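PDB 6F3H: exoribonuclease II, mitochondrial, which probably degrades mitochondrial RNA from the 3' end as the RNase II-family exoribonuclease of the mtEXO degradosome, using magnesium ions. Local coordinates for residues H561-G573 against P682-L694. The protein carries 1 engineered substitution. Sequence-based numbering, arbitrary orientation.
Sequences HKRIHDDNAVVFG and PLPHKMIGNTAYL. With nucleotides of chain C.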
loop_
_atom_site.group_PDB
_atom_site.type_symbol
_atom_site.label_atom_id
_atom_site.label_comp_id
_atom_site.label_asym_id
_atom_site.label_seq_id
_atom_site.Cartn_x
_atom_site.Cartn_y
_atom_site.Cartn_z
ATOM N N HIS A 561 18.167 -7.777 -20.499
ATOM C CA HIS A 561 17.849 -8.114 -21.881
ATOM C C HIS A 561 17.187 -9.484 -21.977
ATOM O O HIS A 561 16.313 -9.705 -22.826
ATOM C CB HIS A 561 19.116 -8.049 -22.713
ATOM C CG HIS A 561 18.906 -8.386 -24.151
ATOM N ND1 HIS A 561 18.745 -9.681 -24.597
ATOM C CD2 HIS A 561 18.801 -7.592 -25.243
ATOM C CE1 HIS A 561 18.574 -9.673 -25.907
ATOM N NE2 HIS A 561 18.601 -8.418 -26.324
ATOM N N LYS A 562 17.559 -10.390 -21.081
ATOM C CA LYS A 562 16.954 -11.712 -21.040
ATOM C C LYS A 562 15.501 -11.633 -20.593
ATOM O O LYS A 562 14.613 -12.194 -21.245
ATOM C CB LYS A 562 17.767 -12.600 -20.103
ATOM C CG LYS A 562 17.436 -14.076 -20.154
ATOM C CD LYS A 562 18.623 -14.942 -19.707
ATOM N N ARG A 563 15.246 -10.941 -19.473
ATOM C CA ARG A 563 13.901 -10.845 -18.906
ATOM C C ARG A 563 12.914 -10.328 -19.931
ATOM O O ARG A 563 11.776 -10.791 -19.992
ATOM C CB ARG A 563 13.909 -9.917 -17.699
ATOM C CG ARG A 563 14.456 -10.513 -16.407
ATOM C CD ARG A 563 14.274 -9.529 -15.253
ATOM N NE ARG A 563 13.008 -8.821 -15.403
ATOM C CZ ARG A 563 12.838 -7.505 -15.317
ATOM N NH1 ARG A 563 13.859 -6.712 -15.062
ATOM N NH2 ARG A 563 11.626 -6.982 -15.487
ATOM N N ILE A 564 13.344 -9.371 -20.751
ATOM C CA ILE A 564 12.498 -8.824 -21.807
ATOM C C ILE A 564 12.247 -9.857 -22.898
ATOM O O ILE A 564 11.099 -10.220 -23.172
ATOM C CB ILE A 564 13.135 -7.562 -22.394
ATOM C CG1 ILE A 564 13.181 -6.466 -21.337
ATOM C CG2 ILE A 564 12.398 -7.153 -23.646
ATOM C CD1 ILE A 564 13.750 -5.187 -21.853
ATOM N N HIS A 565 13.310 -10.342 -23.550
ATOM C CA HIS A 565 13.105 -11.171 -24.734
ATOM C C HIS A 565 12.645 -12.583 -24.423
ATOM O O HIS A 565 12.062 -13.231 -25.302
ATOM C CB HIS A 565 14.370 -11.218 -25.568
ATOM C CG HIS A 565 14.693 -9.902 -26.169
ATOM N ND1 HIS A 565 15.108 -8.829 -25.413
ATOM C CD2 HIS A 565 14.609 -9.460 -27.444
ATOM C CE1 HIS A 565 15.294 -7.785 -26.202
ATOM N NE2 HIS A 565 14.999 -8.143 -27.440
ATOM N N ASP A 566 12.860 -13.053 -23.202
ATOM C CA ASP A 566 12.607 -14.441 -22.839
ATOM C C ASP A 566 11.529 -14.625 -21.787
ATOM O O ASP A 566 10.735 -15.561 -21.890
ATOM C CB ASP A 566 13.898 -15.086 -22.343
ATOM C CG ASP A 566 15.007 -15.004 -23.361
ATOM O OD1 ASP A 566 14.920 -14.179 -24.302
ATOM O OD2 ASP A 566 15.966 -15.789 -23.223
ATOM N N ASP A 567 11.465 -13.760 -20.782
ATOM C CA ASP A 567 10.413 -13.851 -19.786
ATOM C C ASP A 567 9.259 -12.940 -20.121
ATOM O O ASP A 567 8.300 -12.867 -19.352
ATOM C CB ASP A 567 10.942 -13.501 -18.399
ATOM C CG ASP A 567 12.172 -14.276 -18.050
ATOM O OD1 ASP A 567 12.464 -15.235 -18.792
ATOM O OD2 ASP A 567 12.838 -13.928 -17.047
ATOM N N ASN A 568 9.332 -12.266 -21.263
ATOM C CA ASN A 568 8.340 -11.288 -21.678
ATOM C C ASN A 568 8.015 -10.349 -20.532
ATOM O O ASN A 568 6.861 -10.001 -20.283
ATOM C CB ASN A 568 7.097 -11.993 -22.211
ATOM C CG ASN A 568 7.441 -12.976 -23.318
ATOM O OD1 ASN A 568 8.084 -12.613 -24.312
ATOM N ND2 ASN A 568 7.052 -14.234 -23.136
ATOM N N ALA A 569 9.053 -9.966 -19.802
ATOM C CA ALA A 569 8.890 -8.987 -18.757
ATOM C C ALA A 569 8.530 -7.652 -19.379
ATOM O O ALA A 569 8.755 -7.399 -20.566
ATOM C CB ALA A 569 10.148 -8.852 -17.908
ATOM N N VAL A 570 7.936 -6.805 -18.553
ATOM C CA VAL A 570 7.446 -5.504 -18.960
ATOM C C VAL A 570 8.130 -4.448 -18.110
ATOM O O VAL A 570 7.870 -4.327 -16.901
ATOM C CB VAL A 570 5.936 -5.409 -18.808
ATOM C CG1 VAL A 570 5.503 -4.008 -19.161
ATOM C CG2 VAL A 570 5.253 -6.495 -19.628
ATOM N N VAL A 571 8.955 -3.645 -18.753
ATOM C CA VAL A 571 9.842 -2.732 -18.059
ATOM C C VAL A 571 9.638 -1.319 -18.584
ATOM O O VAL A 571 9.482 -1.108 -19.793
ATOM C CB VAL A 571 11.299 -3.189 -18.224
ATOM C CG1 VAL A 571 12.149 -2.476 -17.203
ATOM C CG2 VAL A 571 11.397 -4.724 -18.064
ATOM N N PHE A 572 9.634 -0.351 -17.679
ATOM C CA PHE A 572 9.205 0.973 -18.082
ATOM C C PHE A 572 10.348 1.874 -18.495
ATOM O O PHE A 572 11.432 1.859 -17.911
ATOM C CB PHE A 572 8.437 1.684 -16.978
ATOM C CG PHE A 572 7.084 1.117 -16.728
ATOM C CD1 PHE A 572 6.555 0.167 -17.571
ATOM C CD2 PHE A 572 6.319 1.578 -15.678
ATOM C CE1 PHE A 572 5.317 -0.338 -17.343
ATOM C CE2 PHE A 572 5.064 1.088 -15.460
ATOM C CZ PHE A 572 4.566 0.126 -16.288
ATOM N N GLY A 573 10.026 2.737 -19.452
ATOM C CA GLY A 573 10.845 3.805 -19.973
ATOM C C GLY A 573 11.019 5.025 -19.096
ATOM O O GLY A 573 11.133 4.919 -17.868
ATOM N N PRO A 682 2.096 -19.665 -4.987
ATOM C CA PRO A 682 2.720 -19.109 -6.192
ATOM C C PRO A 682 1.714 -18.767 -7.273
ATOM O O PRO A 682 0.824 -19.553 -7.596
ATOM C CB PRO A 682 3.637 -20.238 -6.651
ATOM C CG PRO A 682 3.068 -21.473 -6.003
ATOM C CD PRO A 682 2.599 -21.013 -4.682
ATOM N N LEU A 683 1.881 -17.586 -7.841
ATOM C CA LEU A 683 1.147 -17.134 -9.003
ATOM C C LEU A 683 2.119 -16.292 -9.793
ATOM O O LEU A 683 2.993 -15.647 -9.201
ATOM C CB LEU A 683 -0.083 -16.300 -8.632
ATOM C CG LEU A 683 -1.211 -17.144 -8.081
ATOM C CD1 LEU A 683 -2.276 -16.265 -7.511
ATOM C CD2 LEU A 683 -1.749 -18.018 -9.188
ATOM N N PRO A 684 2.019 -16.287 -11.110
ATOM C CA PRO A 684 2.971 -15.496 -11.890
ATOM C C PRO A 684 2.875 -14.017 -11.538
ATOM O O PRO A 684 1.784 -13.451 -11.414
ATOM C CB PRO A 684 2.559 -15.761 -13.344
ATOM C CG PRO A 684 1.229 -16.448 -13.284
ATOM C CD PRO A 684 1.126 -17.103 -11.948
ATOM N N HIS A 685 4.041 -13.390 -11.392
ATOM C CA HIS A 685 4.142 -11.937 -11.396
ATOM C C HIS A 685 4.442 -11.609 -12.843
ATOM O O HIS A 685 5.589 -11.631 -13.283
ATOM C CB HIS A 685 5.206 -11.430 -10.434
ATOM C CG HIS A 685 5.172 -9.946 -10.239
ATOM N ND1 HIS A 685 5.116 -9.064 -11.298
ATOM C CD2 HIS A 685 5.146 -9.189 -9.119
ATOM C CE1 HIS A 685 5.078 -7.827 -10.843
ATOM N NE2 HIS A 685 5.093 -7.875 -9.523
ATOM N N LYS A 686 3.375 -11.390 -13.600
ATOM C CA LYS A 686 3.428 -11.345 -15.055
ATOM C C LYS A 686 4.125 -10.116 -15.609
ATOM O O LYS A 686 4.189 -10.019 -16.838
ATOM C CB LYS A 686 2.018 -11.453 -15.582
ATOM C CG LYS A 686 1.436 -12.806 -15.254
ATOM C CD LYS A 686 0.180 -13.013 -16.031
ATOM C CE LYS A 686 -0.580 -14.201 -15.509
ATOM N NZ LYS A 686 -1.918 -14.275 -16.156
HETATM N N MSE A 687 4.655 -9.220 -14.772
HETATM C CA MSE A 687 5.489 -8.070 -15.217
HETATM C C MSE A 687 6.957 -8.348 -15.216
HETATM O O MSE A 687 7.696 -7.957 -16.108
HETATM C CB MSE A 687 5.303 -6.843 -14.319
HETATM C CG MSE A 687 3.890 -6.471 -14.081
HETATM SE SE MSE A 687 3.155 -6.011 -15.810
HETATM C CE MSE A 687 3.073 -4.069 -15.742
ATOM N N ILE A 688 7.369 -8.976 -14.126
ATOM C CA ILE A 688 8.757 -9.341 -13.952
ATOM C C ILE A 688 9.129 -10.441 -14.927
ATOM O O ILE A 688 10.270 -10.518 -15.397
ATOM C CB ILE A 688 8.928 -9.749 -12.485
ATOM C CG1 ILE A 688 8.801 -8.505 -11.622
ATOM C CG2 ILE A 688 10.245 -10.423 -12.266
ATOM C CD1 ILE A 688 8.927 -8.783 -10.182
ATOM N N GLY A 689 8.173 -11.289 -15.263
ATOM C CA GLY A 689 8.426 -12.357 -16.186
ATOM C C GLY A 689 7.191 -13.200 -16.343
ATOM O O GLY A 689 6.074 -12.684 -16.424
ATOM N N ASN A 690 7.381 -14.507 -16.359
ATOM C CA ASN A 690 6.270 -15.429 -16.501
ATOM C C ASN A 690 6.299 -16.421 -15.365
ATOM O O ASN A 690 5.894 -17.568 -15.522
ATOM C CB ASN A 690 6.344 -16.170 -17.827
ATOM C CG ASN A 690 7.718 -16.721 -18.087
ATOM O OD1 ASN A 690 8.662 -15.974 -18.337
ATOM N ND2 ASN A 690 7.852 -18.037 -17.986
ATOM N N THR A 691 6.855 -16.021 -14.239
ATOM C CA THR A 691 7.092 -16.985 -13.189
ATOM C C THR A 691 6.784 -16.371 -11.828
ATOM O O THR A 691 6.632 -15.151 -11.682
ATOM C CB THR A 691 8.517 -17.536 -13.287
ATOM O OG1 THR A 691 8.599 -18.722 -12.492
ATOM C CG2 THR A 691 9.579 -16.503 -12.857
ATOM N N ALA A 692 6.669 -17.251 -10.834
ATOM C CA ALA A 692 6.454 -16.841 -9.456
ATOM C C ALA A 692 7.572 -15.912 -8.972
ATOM O O ALA A 692 8.655 -15.854 -9.547
ATOM C CB ALA A 692 6.372 -18.068 -8.551
ATOM N N TYR A 693 7.288 -15.176 -7.893
ATOM C CA TYR A 693 8.190 -14.154 -7.354
ATOM C C TYR A 693 7.996 -14.095 -5.851
ATOM O O TYR A 693 6.878 -13.856 -5.394
ATOM C CB TYR A 693 7.891 -12.800 -7.984
ATOM C CG TYR A 693 8.877 -11.703 -7.688
ATOM C CD1 TYR A 693 10.064 -11.612 -8.403
ATOM C CD2 TYR A 693 8.592 -10.705 -6.763
ATOM C CE1 TYR A 693 10.966 -10.598 -8.165
ATOM C CE2 TYR A 693 9.487 -9.676 -6.523
ATOM C CZ TYR A 693 10.676 -9.629 -7.232
ATOM O OH TYR A 693 11.585 -8.615 -7.010
ATOM N N LEU A 694 9.057 -14.308 -5.084
ATOM C CA LEU A 694 8.957 -14.380 -3.632
ATOM C C LEU A 694 10.040 -13.502 -3.035
ATOM O O LEU A 694 11.225 -13.777 -3.223
ATOM C CB LEU A 694 9.097 -15.827 -3.156
ATOM C CG LEU A 694 8.969 -16.107 -1.658
ATOM C CD1 LEU A 694 7.999 -17.236 -1.438
ATOM C CD2 LEU A 694 10.301 -16.468 -1.023
ATOM P P G C 2 1.316 -0.929 -9.005
ATOM O OP1 G C 2 1.031 -1.941 -7.937
ATOM O OP2 G C 2 1.795 0.466 -8.781
ATOM O "O5'" G C 2 2.372 -1.510 -10.031
ATOM C "C5'" G C 2 2.082 -2.683 -10.764
ATOM C "C4'" G C 2 3.288 -3.174 -11.512
ATOM O "O4'" G C 2 3.597 -2.288 -12.608
ATOM C "C3'" G C 2 4.574 -3.244 -10.724
ATOM O "O3'" G C 2 4.616 -4.401 -9.923
ATOM C "C2'" G C 2 5.627 -3.209 -11.817
ATOM O "O2'" G C 2 5.780 -4.476 -12.427
ATOM C "C1'" G C 2 4.983 -2.269 -12.826
ATOM N N9 G C 2 5.396 -0.906 -12.581
ATOM C C8 G C 2 4.581 0.009 -11.973
ATOM N N7 G C 2 5.169 1.151 -11.855
ATOM C C5 G C 2 6.421 0.937 -12.415
ATOM C C6 G C 2 7.479 1.838 -12.557
ATOM O O6 G C 2 7.451 3.013 -12.182
ATOM N N1 G C 2 8.598 1.251 -13.183
ATOM C C2 G C 2 8.700 -0.063 -13.631
ATOM N N2 G C 2 9.884 -0.415 -14.214
ATOM N N3 G C 2 7.680 -0.929 -13.493
ATOM C C4 G C 2 6.602 -0.345 -12.883
ATOM P P A C 3 5.441 -4.386 -8.572
ATOM O OP1 A C 3 5.296 -5.689 -7.871
ATOM O OP2 A C 3 5.079 -3.151 -7.877
ATOM O "O5'" A C 3 6.936 -4.192 -9.086
ATOM C "C5'" A C 3 7.599 -5.218 -9.803
ATOM C "C4'" A C 3 9.030 -4.855 -10.117
ATOM O "O4'" A C 3 9.065 -3.779 -11.090
ATOM C "C3'" A C 3 9.863 -4.341 -8.948
ATOM O "O3'" A C 3 10.380 -5.384 -8.146
ATOM C "C2'" A C 3 10.921 -3.497 -9.640
ATOM O "O2'" A C 3 11.939 -4.293 -10.202
ATOM C "C1'" A C 3 10.107 -2.889 -10.777
ATOM N N9 A C 3 9.476 -1.673 -10.294
ATOM C C8 A C 3 8.257 -1.531 -9.700
ATOM N N7 A C 3 8.011 -0.305 -9.346
ATOM C C5 A C 3 9.156 0.353 -9.723
ATOM C C6 A C 3 9.514 1.679 -9.621
ATOM N N6 A C 3 8.714 2.596 -9.085
ATOM N N1 A C 3 10.738 2.007 -10.095
ATOM C C2 A C 3 11.528 1.058 -10.638
ATOM N N3 A C 3 11.294 -0.237 -10.790
ATOM C C4 A C 3 10.082 -0.484 -10.295
ATOM P P U C 4 10.600 -5.167 -6.579
ATOM O OP1 U C 4 10.827 -6.469 -5.921
ATOM O OP2 U C 4 9.630 -4.213 -6.013
ATOM O "O5'" U C 4 11.991 -4.447 -6.572
ATOM C "C5'" U C 4 13.053 -5.003 -7.303
ATOM C "C4'" U C 4 14.225 -4.108 -7.185
ATOM O "O4'" U C 4 13.989 -2.913 -7.968
ATOM C "C3'" U C 4 14.453 -3.575 -5.793
ATOM O "O3'" U C 4 15.045 -4.508 -4.917
ATOM C "C2'" U C 4 15.273 -2.327 -6.062
ATOM O "O2'" U C 4 16.615 -2.663 -6.371
ATOM C "C1'" U C 4 14.599 -1.807 -7.335
ATOM N N1 U C 4 13.564 -0.796 -7.022
ATOM C C2 U C 4 14.003 0.511 -6.963
ATOM O O2 U C 4 15.156 0.831 -7.179
ATOM N N3 U C 4 13.045 1.434 -6.661
ATOM C C4 U C 4 11.719 1.174 -6.406
ATOM O O4 U C 4 10.982 2.131 -6.149
ATOM C C5 U C 4 11.334 -0.209 -6.475
ATOM C C6 U C 4 12.247 -1.127 -6.772
HETATM O O HOH W 1 4.715 -11.687 -19.046
#
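Backbone carbonyls of Met687 and Ile688 receive donors from Val570 and Arg563, joining the C-terminal end of helix 543-567 and its exit loop to the irregular loop between strand 677-679 and helix 703-716. Val570 N bonds to Met687 O at 2.7 Å, nearly straight at 165°. Arg563 is long enough to reach the next carbonyl from the helix: its chain bends at chi3 (37°), bringing Arg563 NE to 3.2 Å from Ile688 O, on a lone pair of that carbonyl and near the guanidinium plane. Its NH1 forms a salt bridge with Glu610, so two partners hold the guanidinium. Asn568, a residue type that tolerates positive phi, turns the chain off the helix. Gly689, with backbone angles that suit glycine, packs closely against Asp567 and Ala569; its CA comes 3.2 Å from Asp567 O in a CA-H...O contact.

Both segments belong to the RNB domain of the RNase II family, and here they border nucleotides G2, A3 and U4 of chain C rather than the magnesium site. Val570 CB lies 4.1 Å from SE of Met687, a selenomethionine whose unbranched chain bends so that CE approaches the G2 ribose. Phe572, flat and aromatic, suits the flat G2 purine against one face. Imidazole and phenol suit anionic phosphates: His685 NE2 donates to A3 OP1 at 2.7 Å, Tyr693 OH to U4 OP1. Ile688 CD1, a slim methyl, sits over both ring centres.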